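Local coordinates for protein phosphoglycerate dehydrogenase (Lactobacillus plantarum, PDB 3EVT) that probably oxidises 3-phosphoglycerate with NAD at the first step of serine biosynthesis, as a member of the D-isomer specific 2-hydroxyacid dehydrogenases, at residues 109-114 with 132-137; 140-145 with 194-199; 236-241 with 266-271. All coordinates share one frame; numbering follows the deposited sequence.

Interaction 1: 109-114 with 132-137; sequences VVRGYH and TSTLTG
The Schellman turn that ends helix 93-110 is where Val110 and Arg111 take hold of Thr132 and Ser133, in the loop leading to strand 139-143. Ser133 N donates to Val110 O at 3.0 Å, a fairly straight bond onto a carbonyl at the helix end. Arg111 folds back over the same loop residue: its chain is bent at chi2 (-55°) and again at chi3 (-57°), and NH1 reaches Ser133 O at 2.7 Å. That oxygen lies in the guanidinium plane, yet NH1 sits well above the plane of the carbonyl. Ser133 is thus held through both its N-H and its C=O. Thr134 CG2 lies over one face of the guanidinium, 3.8 Å from NH1. An alanine in place of Arg111 would probably leave Ser133 O without this donor and the loop held less firmly to the helix end. Ser101 of the second subunit bonds Arg111 NE, and Glu100 of that subunit accepts from the backbone N of Leu135 and Thr136. On the side of Val110, its CB meets Ser133 OG at 3.3 Å, and Val110 CG2 touches Leu135 CD2 at 4.0 Å, the two side chains crossing at about a right angle. Gly112 has positive phi (88°), and a side chain there would press on Thr132 CG2 and on the preceding carbonyl. The turn lets the chain start again as helix 113-120. Leu135 also packs on Met106 and Leu107 of helix 93-110, and both Val110 and Leu135 rest on Phe194 of strand 194-197.

Interaction 2: 140-145 with 194-199; sequences LLIYGT and FIVNAL
Leu140 CD1 meets Val196 CG2 at 3.6 Å and also touches Phe194 CB, forming the apolar centre on one face of two neighbouring parallel strands. Leu140 CG is anti to the backbone N (chi1 174°), and from it CD1 reaches toward the other strand; Leu152 of helix 147-158 packs on both Leu140 and Val196. On the face of Leu141, Tyr143 and Ile195, the Tyr143 ring lies beside Ile195, pointing the same way, with CE2 4.0 Å from Ile195 CG2. Leu199 crosses Tyr143 obliquely, its CD1 3.7 Å from Tyr143 CB, while Leu189 of helix 186-191 covers this side. Between the two faces runs the backbone pairing, in which Leu141 gives one bond and receives one (its N to Phe194 O, its O from Val196 N, each 2.8 Å) and Tyr143 repeats the pattern with Val196 O and Ala198 N. At the C-terminal edge Asn197 OD1 accepts Leu199 N at 3.1 Å from above its carbonyl plane, an Asx turn, and ND2 is taken by Asn225 OD1. Gly144 has backbone angles that suit glycine, and a CB would run into Ala198 O. It opens a GxGxxG pattern, consistent with the dinucleotide-binding turn of a Rossmann fold. The chemistry is therefore divided: buried hydrocarbon on both faces, backbone groups of Leu141 and Tyr143 paired across this contact while Leu140 and Ile142 pair with strand 162-167, and a turn after each strand at the edge where such folds bind NAD.

Interaction 3: 236-241 with 266-271; sequences ALMTAL and WQRDDV
Arg268 lays its guanidinium against the backbone of helix 234-242, with Met238 CA over one face and Leu241 CB approaching obliquely, 3.3 Å from NH1. The Met238 and Arg268 side chains are skewed to one another, and the sulphur passes by the arginine's aliphatic part, SD 4.1 Å from CD. What fixes the plane of the guanidinium is Asp270, two residues on. The carboxylate comes side-on: NE bonds OD1 at 3.0 Å and NH1 bonds OD2 at 2.8 Å, both nearly straight, each oxygen using its syn lone pair and both lying in the guanidinium plane. Its OD2, already bonded to NH1, also rests 3.6 Å from Leu241 CB, so the leucine sits against both halves of the ion pair. Further along the same leucine, CD1 meets Val271 CG2 at 3.6 Å, the two side chains at about a right angle where strand 271-273 begins. Arg268 NH2 makes a second salt bridge, to Asp242 at the end of the helix. Leu246 and Leu265 pack on Leu241 and Met238 respectively. Two carboxylates on one guanidinium would be expected to keep the arginine charged. The charge is paired mainly within the loop and to the helix end, while toward Met238 and Leu241 the guanidinium makes van der Waals contacts, with Met238 O nearby (3.7 Å from Arg268 NH2) but not bonded to it, beside the apolar touch of Leu241 and Val271.

All three contacts lie in the NAD-binding domain, their centres about 19 Å apart in each pairing. Interaction 1 meets interaction 2 through the Phe194 ring, whose CZ touches Val110 CG1 at 3.7 Å and Leu135 CD2 at 3.9 Å; the loop of 132-137 then runs straight into strand 139-143. Interaction 1 reaches interaction 3 through His114 NE2 and Asp269 O, 2.7 Å apart, a probable hydrogen bond. Interactions 2 and 3 do not touch, their nearest atoms being about 9 Å apart. Interaction 2 carries the glycine turn that probably faces the cofactor, whereas interactions 1 and 3 both border the second subunit.

Interaction 1: 109-114 with 132-137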
ATOM      1  N   VAL A 109       3.623 -11.394  -6.196  1.00 41.75           N
ATOM      2  CA  VAL A 109       3.205 -12.003  -7.457  1.00 40.95           C
ATOM      3  C   VAL A 109       3.194 -11.041  -8.628  1.00 40.33           C
ATOM      4  O   VAL A 109       3.974 -11.250  -9.526  1.00 39.71           O
ATOM      5  CB  VAL A 109       1.870 -12.744  -7.341  1.00 41.52           C
ATOM      6  CG1 VAL A 109       1.234 -12.991  -8.765  1.00 41.13           C
ATOM      7  CG2 VAL A 109       2.096 -14.064  -6.584  1.00 41.85           C
ATOM      8  N   VAL A 110       2.382  -9.971  -8.610  1.00 40.19           N
ATOM      9  CA  VAL A 110       2.259  -9.124  -9.816  1.00 40.72           C
ATOM     10  C   VAL A 110       3.499  -8.292 -10.118  1.00 41.04           C
ATOM     11  O   VAL A 110       3.737  -7.950 -11.279  1.00 41.77           O
ATOM     12  CB  VAL A 110       1.006  -8.199  -9.860  1.00 39.76           C
ATOM     13  CG1 VAL A 110      -0.232  -9.008  -9.719  1.00 39.13           C
ATOM     14  CG2 VAL A 110       1.102  -7.089  -8.791  1.00 40.12           C
ATOM     15  N   ARG A 111       4.282  -7.936  -9.094  1.00 41.07           N
ATOM     16  CA  ARG A 111       5.546  -7.197  -9.367  1.00 40.22           C
ATOM     17  C   ARG A 111       6.711  -8.123  -9.659  1.00 40.22           C
ATOM     18  O   ARG A 111       7.836  -7.662  -9.935  1.00 39.91           O
ATOM     19  CB  ARG A 111       5.877  -6.163  -8.274  1.00 40.07           C
ATOM     20  CG  ARG A 111       4.695  -5.204  -7.969  1.00 38.98           C
ATOM     21  CD  ARG A 111       4.208  -4.487  -9.256  1.00 34.12           C
ATOM     22  NE  ARG A 111       5.262  -3.752  -9.906  1.00 36.91           N
ATOM     23  CZ  ARG A 111       5.308  -3.544 -11.224  1.00 42.27           C
ATOM     24  NH1 ARG A 111       4.360  -4.044 -12.021  1.00 38.25           N
ATOM     25  NH2 ARG A 111       6.302  -2.838 -11.746  1.00 42.05           N
ATOM     26  N   GLY A 112       6.430  -9.432  -9.674  1.00 40.28           N
ATOM     27  CA  GLY A 112       7.410 -10.392 -10.199  1.00 39.18           C
ATOM     28  C   GLY A 112       8.446 -10.936  -9.233  1.00 40.29           C
ATOM     29  O   GLY A 112       9.408 -11.622  -9.661  1.00 39.74           O
ATOM     30  N   TYR A 113       8.273 -10.688  -7.930  1.00 39.09           N
ATOM     31  CA  TYR A 113       9.224 -11.175  -6.938  1.00 38.41           C
ATOM     32  C   TYR A 113       9.191 -12.666  -6.852  1.00 39.05           C
ATOM     33  O   TYR A 113      10.235 -13.288  -6.824  1.00 40.96           O
ATOM     34  CB  TYR A 113       9.061 -10.444  -5.571  1.00 38.53           C
ATOM     35  CG  TYR A 113       9.871  -9.147  -5.611  1.00 39.11           C
ATOM     36  CD1 TYR A 113       9.312  -7.968  -6.095  1.00 38.11           C
ATOM     37  CD2 TYR A 113      11.227  -9.151  -5.285  1.00 39.80           C
ATOM     38  CE1 TYR A 113      10.044  -6.871  -6.214  1.00 41.06           C
ATOM     39  CE2 TYR A 113      11.965  -8.056  -5.389  1.00 41.50           C
ATOM     40  CZ  TYR A 113      11.388  -6.915  -5.876  1.00 43.24           C
ATOM     41  OH  TYR A 113      12.166  -5.787  -5.992  1.00 42.45           O
ATOM     42  N   HIS A 114       8.010 -13.274  -6.886  1.00 39.22           N
ATOM     43  CA  HIS A 114       7.952 -14.713  -6.820  1.00 40.82           C
ATOM     44  C   HIS A 114       8.591 -15.324  -8.079  1.00 40.63           C
ATOM     45  O   HIS A 114       9.454 -16.223  -7.982  1.00 41.06           O
ATOM     46  CB  HIS A 114       6.508 -15.199  -6.678  1.00 40.80           C
ATOM     47  CG  HIS A 114       6.388 -16.684  -6.666  1.00 44.03           C
ATOM     48  ND1 HIS A 114       6.921 -17.459  -5.657  1.00 43.50           N
ATOM     49  CD2 HIS A 114       5.833 -17.545  -7.558  1.00 44.63           C
ATOM     50  CE1 HIS A 114       6.680 -18.733  -5.917  1.00 47.42           C
ATOM     51  NE2 HIS A 114       6.014 -18.812  -7.060  1.00 45.02           N
ATOM     52  N   THR A 132       4.734  -8.567 -15.649  1.00 50.88           N
ATOM     53  CA  THR A 132       4.306  -7.882 -14.442  1.00 49.66           C
ATOM     54  C   THR A 132       3.036  -7.062 -14.674  1.00 49.27           C
ATOM     55  O   THR A 132       2.690  -6.693 -15.820  1.00 49.93           O
ATOM     56  CB  THR A 132       5.385  -6.884 -13.959  1.00 49.74           C
ATOM     57  OG1 THR A 132       5.867  -6.108 -15.062  1.00 49.37           O
ATOM     58  CG2 THR A 132       6.554  -7.588 -13.293  1.00 49.34           C
ATOM     59  N   SER A 133       2.362  -6.721 -13.583  1.00 47.61           N
ATOM     60  CA  SER A 133       1.201  -5.848 -13.655  1.00 45.82           C
ATOM     61  C   SER A 133       1.167  -5.085 -12.331  1.00 44.25           C
ATOM     62  O   SER A 133       2.009  -5.327 -11.459  1.00 42.67           O
ATOM     63  CB  SER A 133      -0.061  -6.700 -13.912  1.00 46.11           C
ATOM     64  OG  SER A 133      -0.206  -7.746 -12.930  1.00 47.95           O
ATOM     65  N   THR A 134       0.243  -4.141 -12.179  1.00 42.94           N
ATOM     66  CA  THR A 134       0.170  -3.357 -10.954  1.00 43.12           C
ATOM     67  C   THR A 134      -1.145  -3.659 -10.233  1.00 43.41           C
ATOM     68  O   THR A 134      -2.128  -4.058 -10.891  1.00 42.42           O
ATOM     69  CB  THR A 134       0.230  -1.817 -11.244  1.00 43.52           C
ATOM     70  OG1 THR A 134      -0.804  -1.474 -12.139  1.00 42.43           O
ATOM     71  CG2 THR A 134       1.589  -1.379 -11.877  1.00 45.32           C
ATOM     72  N   LEU A 135      -1.182  -3.455  -8.919  1.00 42.47           N
ATOM     73  CA  LEU A 135      -2.458  -3.448  -8.211  1.00 43.66           C
ATOM     74  C   LEU A 135      -3.377  -2.298  -8.664  1.00 44.29           C
ATOM     75  O   LEU A 135      -4.601  -2.460  -8.793  1.00 43.51           O
ATOM     76  CB  LEU A 135      -2.244  -3.385  -6.693  1.00 43.24           C
ATOM     77  CG  LEU A 135      -1.444  -4.579  -6.110  1.00 41.03           C
ATOM     78  CD1 LEU A 135      -1.415  -4.514  -4.617  1.00 42.29           C
ATOM     79  CD2 LEU A 135      -2.019  -5.857  -6.550  1.00 37.33           C
ATOM     80  N   THR A 136      -2.782  -1.134  -8.905  1.00 44.29           N
ATOM     81  CA  THR A 136      -3.588   0.011  -9.298  1.00 44.58           C
ATOM     82  C   THR A 136      -4.426  -0.383 -10.519  1.00 45.07           C
ATOM     83  O   THR A 136      -3.932  -0.995 -11.467  1.00 44.65           O
ATOM     84  CB  THR A 136      -2.767   1.271  -9.543  1.00 44.54           C
ATOM     85  OG1 THR A 136      -3.654   2.389  -9.758  1.00 44.28           O
ATOM     86  CG2 THR A 136      -1.818   1.097 -10.730  1.00 44.67           C
ATOM     87  N   GLY A 137      -5.720  -0.131 -10.442  1.00 45.08           N
ATOM     88  CA  GLY A 137      -6.549  -0.427 -11.595  1.00 46.52           C
ATOM     89  C   GLY A 137      -7.186  -1.811 -11.589  1.00 46.78           C
ATOM     90  O   GLY A 137      -8.007  -2.064 -12.436  1.00 48.04           O
TER

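Interaction 2: 140-145 with 194-199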
ATOM      1  N   LEU A 140     -10.351  -6.247  -6.598  1.00 44.84           N
ATOM      2  CA  LEU A 140     -10.205  -7.097  -5.440  1.00 43.80           C
ATOM      3  C   LEU A 140     -11.623  -7.451  -4.927  1.00 44.03           C
ATOM      4  O   LEU A 140     -12.393  -6.584  -4.560  1.00 43.70           O
ATOM      5  CB  LEU A 140      -9.430  -6.325  -4.377  1.00 42.71           C
ATOM      6  CG  LEU A 140      -9.284  -6.973  -3.003  1.00 41.01           C
ATOM      7  CD1 LEU A 140      -8.611  -8.323  -3.182  1.00 38.99           C
ATOM      8  CD2 LEU A 140      -8.495  -6.099  -2.000  1.00 34.91           C
ATOM      9  N   LEU A 141     -11.919  -8.741  -4.876  1.00 44.61           N
ATOM     10  CA  LEU A 141     -13.125  -9.247  -4.254  1.00 43.70           C
ATOM     11  C   LEU A 141     -12.816  -9.869  -2.873  1.00 43.62           C
ATOM     12  O   LEU A 141     -12.080 -10.868  -2.760  1.00 43.72           O
ATOM     13  CB  LEU A 141     -13.767 -10.285  -5.211  1.00 43.35           C
ATOM     14  CG  LEU A 141     -15.033 -10.983  -4.638  1.00 41.33           C
ATOM     15  CD1 LEU A 141     -16.160  -9.968  -4.297  1.00 38.08           C
ATOM     16  CD2 LEU A 141     -15.511 -12.023  -5.646  1.00 37.56           C
ATOM     17  N   ILE A 142     -13.370  -9.296  -1.809  1.00 43.66           N
ATOM     18  CA  ILE A 142     -13.154  -9.841  -0.435  1.00 42.38           C
ATOM     19  C   ILE A 142     -14.462 -10.378   0.176  1.00 43.36           C
ATOM     20  O   ILE A 142     -15.456  -9.678   0.227  1.00 42.69           O
ATOM     21  CB  ILE A 142     -12.605  -8.755   0.554  1.00 41.59           C
ATOM     22  CG1 ILE A 142     -11.440  -7.950  -0.075  1.00 40.70           C
ATOM     23  CG2 ILE A 142     -12.235  -9.366   1.962  1.00 38.22           C
ATOM     24  CD1 ILE A 142     -11.106  -6.598   0.716  1.00 36.88           C
ATOM     25  N   TYR A 143     -14.420 -11.627   0.625  1.00 44.33           N
ATOM     26  CA  TYR A 143     -15.479 -12.276   1.370  1.00 45.78           C
ATOM     27  C   TYR A 143     -15.251 -12.044   2.850  1.00 46.27           C
ATOM     28  O   TYR A 143     -14.261 -12.547   3.430  1.00 46.47           O
ATOM     29  CB  TYR A 143     -15.468 -13.805   1.090  1.00 46.48           C
ATOM     30  CG  TYR A 143     -15.986 -14.228  -0.286  1.00 45.86           C
ATOM     31  CD1 TYR A 143     -17.231 -14.874  -0.414  1.00 44.64           C
ATOM     32  CD2 TYR A 143     -15.221 -14.022  -1.448  1.00 44.76           C
ATOM     33  CE1 TYR A 143     -17.699 -15.290  -1.645  1.00 39.53           C
ATOM     34  CE2 TYR A 143     -15.681 -14.422  -2.692  1.00 43.57           C
ATOM     35  CZ  TYR A 143     -16.940 -15.062  -2.776  1.00 45.41           C
ATOM     36  OH  TYR A 143     -17.444 -15.456  -4.002  1.00 43.77           O
ATOM     37  N   GLY A 144     -16.161 -11.287   3.463  1.00 46.41           N
ATOM     38  CA  GLY A 144     -15.978 -10.877   4.841  1.00 47.19           C
ATOM     39  C   GLY A 144     -15.751  -9.387   4.900  1.00 48.00           C
ATOM     40  O   GLY A 144     -14.662  -8.895   4.534  1.00 49.40           O
ATOM     41  N   THR A 145     -16.746  -8.648   5.363  1.00 47.19           N
ATOM     42  CA  THR A 145     -16.630  -7.192   5.424  1.00 47.76           C
ATOM     43  C   THR A 145     -16.576  -6.717   6.900  1.00 47.41           C
ATOM     44  O   THR A 145     -16.930  -5.566   7.222  1.00 47.32           O
ATOM     45  CB  THR A 145     -17.748  -6.481   4.596  1.00 48.95           C
ATOM     46  OG1 THR A 145     -19.039  -6.772   5.156  1.00 50.29           O
ATOM     47  CG2 THR A 145     -17.730  -6.948   3.138  1.00 46.75           C
ATOM     48  N   PHE A 194      -8.417 -10.551  -8.018  1.00 41.70           N
ATOM     49  CA  PHE A 194      -7.952 -11.213  -6.769  1.00 41.45           C
ATOM     50  C   PHE A 194      -9.171 -11.489  -5.904  1.00 41.62           C
ATOM     51  O   PHE A 194     -10.085 -10.633  -5.759  1.00 40.88           O
ATOM     52  CB  PHE A 194      -6.986 -10.290  -5.972  1.00 41.10           C
ATOM     53  CG  PHE A 194      -5.803  -9.802  -6.779  1.00 41.82           C
ATOM     54  CD1 PHE A 194      -4.569 -10.473  -6.725  1.00 37.70           C
ATOM     55  CD2 PHE A 194      -5.925  -8.702  -7.594  1.00 39.16           C
ATOM     56  CE1 PHE A 194      -3.511 -10.050  -7.453  1.00 38.36           C
ATOM     57  CE2 PHE A 194      -4.847  -8.267  -8.336  1.00 39.79           C
ATOM     58  CZ  PHE A 194      -3.646  -8.949  -8.286  1.00 38.19           C
ATOM     59  N   ILE A 195      -9.197 -12.693  -5.372  1.00 41.63           N
ATOM     60  CA  ILE A 195     -10.250 -13.115  -4.466  1.00 41.97           C
ATOM     61  C   ILE A 195      -9.634 -13.460  -3.111  1.00 41.69           C
ATOM     62  O   ILE A 195      -8.756 -14.284  -3.011  1.00 40.15           O
ATOM     63  CB  ILE A 195     -10.988 -14.346  -4.995  1.00 42.57           C
ATOM     64  CG1 ILE A 195     -11.646 -14.017  -6.357  1.00 44.71           C
ATOM     65  CG2 ILE A 195     -11.950 -14.869  -3.921  1.00 40.58           C
ATOM     66  CD1 ILE A 195     -12.195 -15.230  -7.158  1.00 46.18           C
ATOM     67  N   VAL A 196     -10.109 -12.790  -2.080  1.00 42.29           N
ATOM     68  CA  VAL A 196      -9.604 -12.974  -0.759  1.00 42.76           C
ATOM     69  C   VAL A 196     -10.699 -13.564   0.128  1.00 44.04           C
ATOM     70  O   VAL A 196     -11.781 -13.009   0.254  1.00 43.72           O
ATOM     71  CB  VAL A 196      -9.013 -11.626  -0.187  1.00 41.88           C
ATOM     72  CG1 VAL A 196      -8.587 -11.785   1.307  1.00 39.91           C
ATOM     73  CG2 VAL A 196      -7.768 -11.156  -1.101  1.00 40.92           C
ATOM     74  N   ASN A 197     -10.409 -14.713   0.730  1.00 45.37           N
ATOM     75  CA  ASN A 197     -11.276 -15.223   1.776  1.00 45.78           C
ATOM     76  C   ASN A 197     -10.834 -14.742   3.145  1.00 45.85           C
ATOM     77  O   ASN A 197      -9.753 -15.058   3.549  1.00 45.67           O
ATOM     78  CB  ASN A 197     -11.289 -16.744   1.832  1.00 45.55           C
ATOM     79  CG  ASN A 197     -12.196 -17.231   2.949  1.00 47.50           C
ATOM     80  OD1 ASN A 197     -13.283 -16.693   3.093  1.00 48.29           O
ATOM     81  ND2 ASN A 197     -11.725 -18.139   3.801  1.00 46.37           N
ATOM     82  N   ALA A 198     -11.692 -14.001   3.849  1.00 47.19           N
ATOM     83  CA  ALA A 198     -11.441 -13.635   5.229  1.00 48.87           C
ATOM     84  C   ALA A 198     -12.654 -14.022   6.100  1.00 50.29           C
ATOM     85  O   ALA A 198     -12.928 -13.394   7.114  1.00 52.85           O
ATOM     86  CB  ALA A 198     -11.168 -12.097   5.328  1.00 48.52           C
ATOM     87  N   LEU A 199     -13.424 -15.027   5.707  1.00 51.29           N
ATOM     88  CA  LEU A 199     -14.616 -15.414   6.485  1.00 50.75           C
ATOM     89  C   LEU A 199     -14.317 -16.291   7.691  1.00 51.59           C
ATOM     90  O   LEU A 199     -13.288 -17.008   7.732  1.00 51.22           O
ATOM     91  CB  LEU A 199     -15.568 -16.202   5.615  1.00 48.92           C
ATOM     92  CG  LEU A 199     -16.156 -15.444   4.458  1.00 49.99           C
ATOM     93  CD1 LEU A 199     -16.707 -16.458   3.426  1.00 51.18           C
ATOM     94  CD2 LEU A 199     -17.215 -14.492   4.944  1.00 49.25           C
TER

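Interaction 3: 236-241 with 266-271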
ATOM      1  N   ALA A 236     -10.112 -29.251  -5.651  1.00 54.74           N
ATOM      2  CA  ALA A 236     -10.659 -28.312  -6.629  1.00 54.27           C
ATOM      3  C   ALA A 236      -9.639 -27.211  -6.958  1.00 54.52           C
ATOM      4  O   ALA A 236      -9.430 -26.869  -8.142  1.00 54.75           O
ATOM      5  CB  ALA A 236     -11.938 -27.719  -6.111  1.00 53.75           C
ATOM      6  N   LEU A 237      -8.992 -26.678  -5.909  1.00 53.42           N
ATOM      7  CA  LEU A 237      -7.997 -25.620  -6.057  1.00 52.79           C
ATOM      8  C   LEU A 237      -6.875 -26.067  -7.018  1.00 52.95           C
ATOM      9  O   LEU A 237      -6.556 -25.374  -8.012  1.00 52.54           O
ATOM     10  CB  LEU A 237      -7.453 -25.170  -4.682  1.00 52.18           C
ATOM     11  CG  LEU A 237      -6.248 -24.175  -4.732  1.00 52.76           C
ATOM     12  CD1 LEU A 237      -6.584 -22.819  -5.388  1.00 51.69           C
ATOM     13  CD2 LEU A 237      -5.586 -23.926  -3.388  1.00 49.97           C
ATOM     14  N   MET A 238      -6.294 -27.238  -6.745  1.00 53.47           N
ATOM     15  CA  MET A 238      -5.222 -27.730  -7.589  1.00 53.64           C
ATOM     16  C   MET A 238      -5.676 -27.962  -9.027  1.00 53.99           C
ATOM     17  O   MET A 238      -4.931 -27.639  -9.964  1.00 53.34           O
ATOM     18  CB  MET A 238      -4.537 -28.955  -6.975  1.00 54.01           C
ATOM     19  CG  MET A 238      -3.679 -28.582  -5.724  1.00 54.63           C
ATOM     20  SD  MET A 238      -2.684 -29.960  -5.131  1.00 52.48           S
ATOM     21  CE  MET A 238      -4.039 -30.848  -4.380  1.00 48.60           C
ATOM     22  N   THR A 239      -6.910 -28.456  -9.209  1.00 53.63           N
ATOM     23  CA  THR A 239      -7.430 -28.616 -10.558  1.00 54.06           C
ATOM     24  C   THR A 239      -7.808 -27.283 -11.262  1.00 52.90           C
ATOM     25  O   THR A 239      -7.540 -27.115 -12.463  1.00 52.17           O
ATOM     26  CB  THR A 239      -8.464 -29.823 -10.683  1.00 54.27           C
ATOM     27  OG1 THR A 239      -9.693 -29.484 -10.080  1.00 57.00           O
ATOM     28  CG2 THR A 239      -7.942 -31.075  -9.945  1.00 54.88           C
ATOM     29  N   ALA A 240      -8.322 -26.308 -10.508  1.00 52.75           N
ATOM     30  CA  ALA A 240      -8.553 -24.940 -11.055  1.00 52.11           C
ATOM     31  C   ALA A 240      -7.265 -24.270 -11.544  1.00 52.17           C
ATOM     32  O   ALA A 240      -7.279 -23.553 -12.546  1.00 52.81           O
ATOM     33  CB  ALA A 240      -9.208 -24.053 -10.046  1.00 51.93           C
ATOM     34  N   LEU A 241      -6.172 -24.479 -10.815  1.00 51.39           N
ATOM     35  CA  LEU A 241      -4.853 -24.024 -11.235  1.00 51.09           C
ATOM     36  C   LEU A 241      -4.348 -24.830 -12.398  1.00 52.19           C
ATOM     37  O   LEU A 241      -3.747 -24.302 -13.318  1.00 52.22           O
ATOM     38  CB  LEU A 241      -3.869 -24.123 -10.071  1.00 50.31           C
ATOM     39  CG  LEU A 241      -4.162 -23.157  -8.903  1.00 47.56           C
ATOM     40  CD1 LEU A 241      -3.510 -23.622  -7.583  1.00 41.05           C
ATOM     41  CD2 LEU A 241      -3.770 -21.686  -9.278  1.00 42.36           C
ATOM     42  N   TRP A 266       2.616 -28.247  -1.360  1.00 50.24           N
ATOM     43  CA  TRP A 266       3.971 -27.681  -1.181  1.00 50.61           C
ATOM     44  C   TRP A 266       4.840 -27.688  -2.439  1.00 50.68           C
ATOM     45  O   TRP A 266       5.683 -26.808  -2.606  1.00 49.17           O
ATOM     46  CB  TRP A 266       4.776 -28.437  -0.136  1.00 49.71           C
ATOM     47  CG  TRP A 266       4.328 -28.356   1.331  1.00 50.55           C
ATOM     48  CD1 TRP A 266       3.678 -29.333   2.041  1.00 49.20           C
ATOM     49  CD2 TRP A 266       4.593 -27.286   2.271  1.00 47.89           C
ATOM     50  NE1 TRP A 266       3.522 -28.926   3.353  1.00 51.28           N
ATOM     51  CE2 TRP A 266       4.073 -27.683   3.516  1.00 48.20           C
ATOM     52  CE3 TRP A 266       5.232 -26.044   2.174  1.00 48.82           C
ATOM     53  CZ2 TRP A 266       4.156 -26.879   4.662  1.00 47.10           C
ATOM     54  CZ3 TRP A 266       5.317 -25.238   3.308  1.00 48.41           C
ATOM     55  CH2 TRP A 266       4.753 -25.653   4.536  1.00 49.19           C
ATOM     56  N   GLN A 267       4.694 -28.727  -3.265  1.00 51.17           N
ATOM     57  CA  GLN A 267       5.545 -28.883  -4.444  1.00 52.61           C
ATOM     58  C   GLN A 267       5.147 -27.994  -5.601  1.00 51.34           C
ATOM     59  O   GLN A 267       5.878 -27.953  -6.570  1.00 51.25           O
ATOM     60  CB  GLN A 267       5.542 -30.336  -4.980  1.00 54.09           C
ATOM     61  CG  GLN A 267       4.918 -31.361  -4.062  1.00 60.43           C
ATOM     62  CD  GLN A 267       5.908 -31.879  -3.008  1.00 69.79           C
ATOM     63  OE1 GLN A 267       7.138 -31.734  -3.179  1.00 72.52           O
ATOM     64  NE2 GLN A 267       5.377 -32.465  -1.901  1.00 70.40           N
ATOM     65  N   ARG A 268       4.005 -27.294  -5.528  1.00 50.52           N
ATOM     66  CA  ARG A 268       3.615 -26.381  -6.618  1.00 49.56           C
ATOM     67  C   ARG A 268       4.435 -25.060  -6.587  1.00 49.38           C
ATOM     68  O   ARG A 268       4.791 -24.560  -5.500  1.00 49.49           O
ATOM     69  CB  ARG A 268       2.132 -26.075  -6.547  1.00 49.15           C
ATOM     70  CG  ARG A 268       1.234 -27.249  -6.034  1.00 52.30           C
ATOM     71  CD  ARG A 268       0.234 -27.776  -7.066  1.00 52.08           C
ATOM     72  NE  ARG A 268      -0.196 -26.827  -8.106  1.00 52.15           N
ATOM     73  CZ  ARG A 268      -0.960 -27.167  -9.159  1.00 53.39           C
ATOM     74  NH1 ARG A 268      -1.303 -26.266 -10.080  1.00 49.16           N
ATOM     75  NH2 ARG A 268      -1.405 -28.415  -9.291  1.00 51.11           N
ATOM     76  N   ASP A 269       4.753 -24.527  -7.772  1.00 47.24           N
ATOM     77  CA  ASP A 269       5.321 -23.183  -7.902  1.00 46.33           C
ATOM     78  C   ASP A 269       4.254 -22.079  -7.951  1.00 45.13           C
ATOM     79  O   ASP A 269       4.584 -20.908  -8.007  1.00 45.07           O
ATOM     80  CB  ASP A 269       6.205 -23.100  -9.149  1.00 46.37           C
ATOM     81  CG  ASP A 269       7.544 -23.805  -8.952  1.00 49.16           C
ATOM     82  OD1 ASP A 269       7.880 -24.165  -7.794  1.00 48.35           O
ATOM     83  OD2 ASP A 269       8.284 -23.974  -9.944  1.00 54.28           O
ATOM     84  N   ASP A 270       2.988 -22.459  -7.918  1.00 43.93           N
ATOM     85  CA  ASP A 270       1.907 -21.506  -8.104  1.00 44.00           C
ATOM     86  C   ASP A 270       1.026 -21.406  -6.857  1.00 43.23           C
ATOM     87  O   ASP A 270      -0.080 -20.853  -6.916  1.00 41.80           O
ATOM     88  CB  ASP A 270       1.049 -21.860  -9.339  1.00 44.25           C
ATOM     89  CG  ASP A 270       0.376 -23.222  -9.222  1.00 44.45           C
ATOM     90  OD1 ASP A 270       0.588 -23.908  -8.209  1.00 44.99           O
ATOM     91  OD2 ASP A 270      -0.341 -23.623 -10.165  1.00 44.68           O
ATOM     92  N   VAL A 271       1.520 -21.955  -5.742  1.00 42.23           N
ATOM     93  CA  VAL A 271       0.813 -21.810  -4.472  1.00 42.57           C
ATOM     94  C   VAL A 271       1.835 -21.378  -3.436  1.00 42.15           C
ATOM     95  O   VAL A 271       2.904 -22.004  -3.334  1.00 42.27           O
ATOM     96  CB  VAL A 271       0.087 -23.113  -4.038  1.00 41.91           C
ATOM     97  CG1 VAL A 271      -0.664 -22.921  -2.722  1.00 41.31           C
ATOM     98  CG2 VAL A 271      -0.865 -23.563  -5.098  1.00 42.53           C
TER